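PDB 3DDM: putative mandelate racemase/muconate lactonizing enzyme from Bordetella bronchiseptica, which is of unknown specific function but belongs to the mandelate racemase/muconate lactonizing enzyme family, with an enolase-type capping domain joined to a TIM-type barrel. Local coordinates for residues Ala70-Val73 against Glu74-Ala78; Glu258-Gly262 against Val263-Glu267. The protein carries 1 engineered substitution. All coordinates share one frame; numbering follows the deposited sequence.

Each interaction is local, between residues close in sequence, and each sits in a different domain. Interaction 1 lies within helix 65-81 of the N-terminal domain, which packs on the antiparallel three-stranded sheet. Interaction 2 starts helix 263-272 of the barrel, just after the C-terminal end of strand 254-256, the end of the barrel where active sites of this family lie. Their centres are 23 Å apart, and their nearest atoms stay about 14 Å from each other, so they do not touch. What they share is the dimer: Arg71, Leu72 and Thr75 in the one, and Glu258 and Asn259 in the other, meet the second subunit. Interaction 1 is a distortion inside a helix; interaction 2 is a helix beginning.

Interaction 1: Ala70-Val73 against Glu74-Ala78; sequences ARLV and ETVLA
One face of the flat Arg71 guanidinium is covered by the methyl CG2 of Thr75, which stands 3.5 Å above the plane, over its centre. Bends at chi2 and chi3 turn the arginine so that its guanidinium lies over the Thr75 methyl, and the two side chains cross at about a right angle. The carboxylate of Glu74 approaches this group obliquely, NH1 to OE1 at 4.4 Å, beyond a salt bridge; its OE2 instead accepts a hydrogen bond from Ala17 N of strand 14-23. Thr75 holds Arg71 O twice: its N donates at 2.7 Å, while OG1, at chi1 70°, donates from above the carbonyl plane (2.9 Å). On the buried side, Val73 CG2 meets Leu77 CD1 at 4.1 Å, branched apolar chains suited to packing on helix 110-131. Cys64 of the second subunit packs against Arg71 and Thr75. Beyond Thr75 the bonding changes: Leu72 O takes Val76 N (2.9 Å) and Leu77 N (3.1 Å), and Ala78 N reaches back five residues to Val73 O. Such a shift from four-residue to five-residue bonds marks a pi-bulge, here in the alpha-helix laid against the sheet of the enolase-type N-terminal domain.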
# COMPACT_ATOMS: atom_id res chain seq x y z
N ALA A 70 8.57 5.62 8.77
CA ALA A 70 9.71 5.59 9.67
C ALA A 70 9.59 4.34 10.53
O ALA A 70 10.59 3.67 10.80
CB ALA A 70 9.73 6.84 10.54
N ARG A 71 8.38 3.99 10.95
CA ARG A 71 8.17 2.79 11.75
C ARG A 71 8.58 1.56 10.95
O ARG A 71 9.25 0.67 11.47
CB ARG A 71 6.71 2.64 12.19
CG ARG A 71 6.28 3.57 13.31
CD ARG A 71 7.15 3.37 14.57
NE ARG A 71 6.79 2.20 15.39
CZ ARG A 71 7.56 1.70 16.36
NH1 ARG A 71 8.74 2.25 16.64
NH2 ARG A 71 7.15 0.65 17.06
N LEU A 72 8.17 1.51 9.68
CA LEU A 72 8.53 0.38 8.83
C LEU A 72 10.03 0.17 8.79
O LEU A 72 10.51 -0.96 8.87
CB LEU A 72 8.01 0.59 7.40
CG LEU A 72 6.53 0.29 7.16
CD1 LEU A 72 6.21 0.49 5.69
CD2 LEU A 72 6.21 -1.14 7.58
N VAL A 73 10.77 1.28 8.66
CA VAL A 73 12.22 1.22 8.59
C VAL A 73 12.83 0.66 9.87
O VAL A 73 13.72 -0.19 9.82
CB VAL A 73 12.82 2.62 8.32
CG1 VAL A 73 14.34 2.61 8.52
CG2 VAL A 73 12.50 3.04 6.90
N GLU A 74 12.34 1.12 11.02
CA GLU A 74 12.87 0.65 12.30
C GLU A 74 12.34 -0.70 12.78
O GLU A 74 13.08 -1.47 13.38
CB GLU A 74 12.65 1.72 13.38
CG GLU A 74 13.36 3.05 13.08
CD GLU A 74 13.22 4.10 14.19
OE1 GLU A 74 12.08 4.33 14.68
OE2 GLU A 74 14.25 4.71 14.58
N THR A 75 11.08 -1.02 12.51
CA THR A 75 10.52 -2.29 12.97
C THR A 75 10.57 -3.46 11.99
O THR A 75 10.49 -4.61 12.40
CB THR A 75 9.05 -2.14 13.44
OG1 THR A 75 8.21 -1.90 12.30
CG2 THR A 75 8.91 -0.98 14.41
N VAL A 76 10.70 -3.19 10.69
CA VAL A 76 10.71 -4.27 9.71
C VAL A 76 11.99 -4.41 8.90
O VAL A 76 12.53 -5.51 8.77
CB VAL A 76 9.52 -4.12 8.75
CG1 VAL A 76 9.68 -5.04 7.54
CG2 VAL A 76 8.24 -4.44 9.50
N LEU A 77 12.47 -3.31 8.33
CA LEU A 77 13.67 -3.36 7.51
C LEU A 77 14.96 -3.36 8.32
O LEU A 77 15.92 -4.01 7.92
CB LEU A 77 13.68 -2.18 6.55
CG LEU A 77 12.45 -2.02 5.66
CD1 LEU A 77 12.46 -0.64 5.05
CD2 LEU A 77 12.42 -3.10 4.60
N ALA A 78 14.99 -2.64 9.44
CA ALA A 78 16.20 -2.57 10.26
C ALA A 78 16.70 -3.95 10.68
O ALA A 78 17.87 -4.28 10.47
CB ALA A 78 15.95 -1.70 11.49

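Interaction 2: Glu258-Gly262 against Val263-Glu267; sequences ENIAG and VAAFE
Gly262 O meets two parts of Phe266 at once. The backbone N of Phe266 donates a weak hydrogen bond to it, 3.4 Å long and fairly straight at 156°, and the edge of the ring brings CD2 to 3.3 Å from the same oxygen, near the ring plane. Gly262 occupies the N-cap position of helix 263-272. Its positive phi of 93° suits glycine, since at these backbone angles a side chain would press on the carbonyl oxygen of Ala261.

Ile260, two residues earlier, lays its CG2 methyl over one face of the Phe266 ring. The methyl sits almost exactly above the centre, 3.7 Å from the centroid and 7° off the normal, a clear CH-pi contact. With CG1 anti to the carbonyl carbon, the beta branch leaves CG2 anti to the backbone N and facing the helix, and the isoleucine thus offers a methyl directly from CB. That methyl also lies 3.5 Å from Ala265 CB, where a small residue lets the extended segment run close past the first turn. Further along, Val263 O accepts from Glu267 N, the regular alpha-helical bond.

Phe266 packs further on Pro280 and Ala261 on Trp285, both in the loop after strand 275-278, while buried Glu258 forms a salt bridge with Lys284. Strand 254-256, the loop 258-262, helix 263-272 and strand 275-278 form one beta-alpha-beta crossover of the barrel. With little strong hydrogen bonding between the segments, the turn into the helix probably owes its shape largely to apolar packing around the ring and to the backbone freedom of glycine.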
# COMPACT_ATOMS: atom_id res chain seq x y z
N GLU A 258 7.06 8.78 -11.82
CA GLU A 258 6.75 9.11 -10.43
C GLU A 258 6.00 7.92 -9.84
O GLU A 258 6.21 7.55 -8.69
CB GLU A 258 5.84 10.34 -10.37
CG GLU A 258 6.29 11.44 -9.44
CD GLU A 258 6.40 11.00 -7.99
OE1 GLU A 258 5.36 10.61 -7.40
OE2 GLU A 258 7.52 11.05 -7.43
N ASN A 259 5.14 7.30 -10.65
CA ASN A 259 4.35 6.18 -10.17
C ASN A 259 4.52 4.85 -10.87
O ASN A 259 3.56 4.11 -11.09
CB ASN A 259 2.89 6.58 -10.13
CG ASN A 259 2.65 7.71 -9.18
OD1 ASN A 259 2.31 8.81 -9.58
ND2 ASN A 259 2.88 7.45 -7.90
N ILE A 260 5.76 4.55 -11.22
CA ILE A 260 6.11 3.28 -11.82
C ILE A 260 7.18 2.80 -10.84
O ILE A 260 8.10 3.54 -10.52
CB ILE A 260 6.69 3.47 -13.24
CG1 ILE A 260 5.63 4.08 -14.15
CG2 ILE A 260 7.15 2.13 -13.82
CD1 ILE A 260 6.11 4.34 -15.57
N ALA A 261 7.03 1.57 -10.34
CA ALA A 261 7.99 1.02 -9.39
C ALA A 261 8.31 -0.43 -9.75
O ALA A 261 7.46 -1.14 -10.30
CB ALA A 261 7.44 1.08 -7.99
N GLY A 262 9.52 -0.87 -9.45
CA GLY A 262 9.87 -2.24 -9.77
C GLY A 262 10.55 -2.36 -11.13
O GLY A 262 10.28 -1.60 -12.05
N VAL A 263 11.44 -3.34 -11.23
CA VAL A 263 12.19 -3.58 -12.44
C VAL A 263 11.31 -3.98 -13.62
O VAL A 263 11.49 -3.50 -14.73
CB VAL A 263 13.25 -4.67 -12.20
CG1 VAL A 263 12.59 -5.84 -11.44
CG2 VAL A 263 13.83 -5.13 -13.52
N ALA A 264 10.34 -4.86 -13.36
CA ALA A 264 9.44 -5.30 -14.42
C ALA A 264 8.58 -4.17 -14.99
O ALA A 264 8.30 -4.14 -16.19
CB ALA A 264 8.54 -6.42 -13.92
N ALA A 265 8.16 -3.23 -14.15
CA ALA A 265 7.32 -2.13 -14.61
C ALA A 265 8.05 -1.19 -15.57
O ALA A 265 7.47 -0.71 -16.54
CB ALA A 265 6.76 -1.35 -13.43
N PHE A 266 9.33 -0.94 -15.29
CA PHE A 266 10.11 -0.07 -16.16
C PHE A 266 10.42 -0.75 -17.49
O PHE A 266 10.45 -0.09 -18.54
CB PHE A 266 11.39 0.40 -15.45
CG PHE A 266 11.16 1.58 -14.55
CD1 PHE A 266 10.99 2.85 -15.08
CD2 PHE A 266 11.01 1.40 -13.17
CE1 PHE A 266 10.67 3.93 -14.26
CE2 PHE A 266 10.69 2.47 -12.35
CZ PHE A 266 10.51 3.74 -12.89
N GLU A 267 10.64 -2.06 -17.47
CA GLU A 267 10.92 -2.78 -18.72
C GLU A 267 9.69 -2.65 -19.62
O GLU A 267 9.81 -2.48 -20.84
CB GLU A 267 11.22 -4.26 -18.45
CG GLU A 267 12.45 -4.52 -17.60
CD GLU A 267 12.72 -6.01 -17.40
OE1 GLU A 267 11.74 -6.79 -17.31
OE2 GLU A 267 13.91 -6.40 -17.32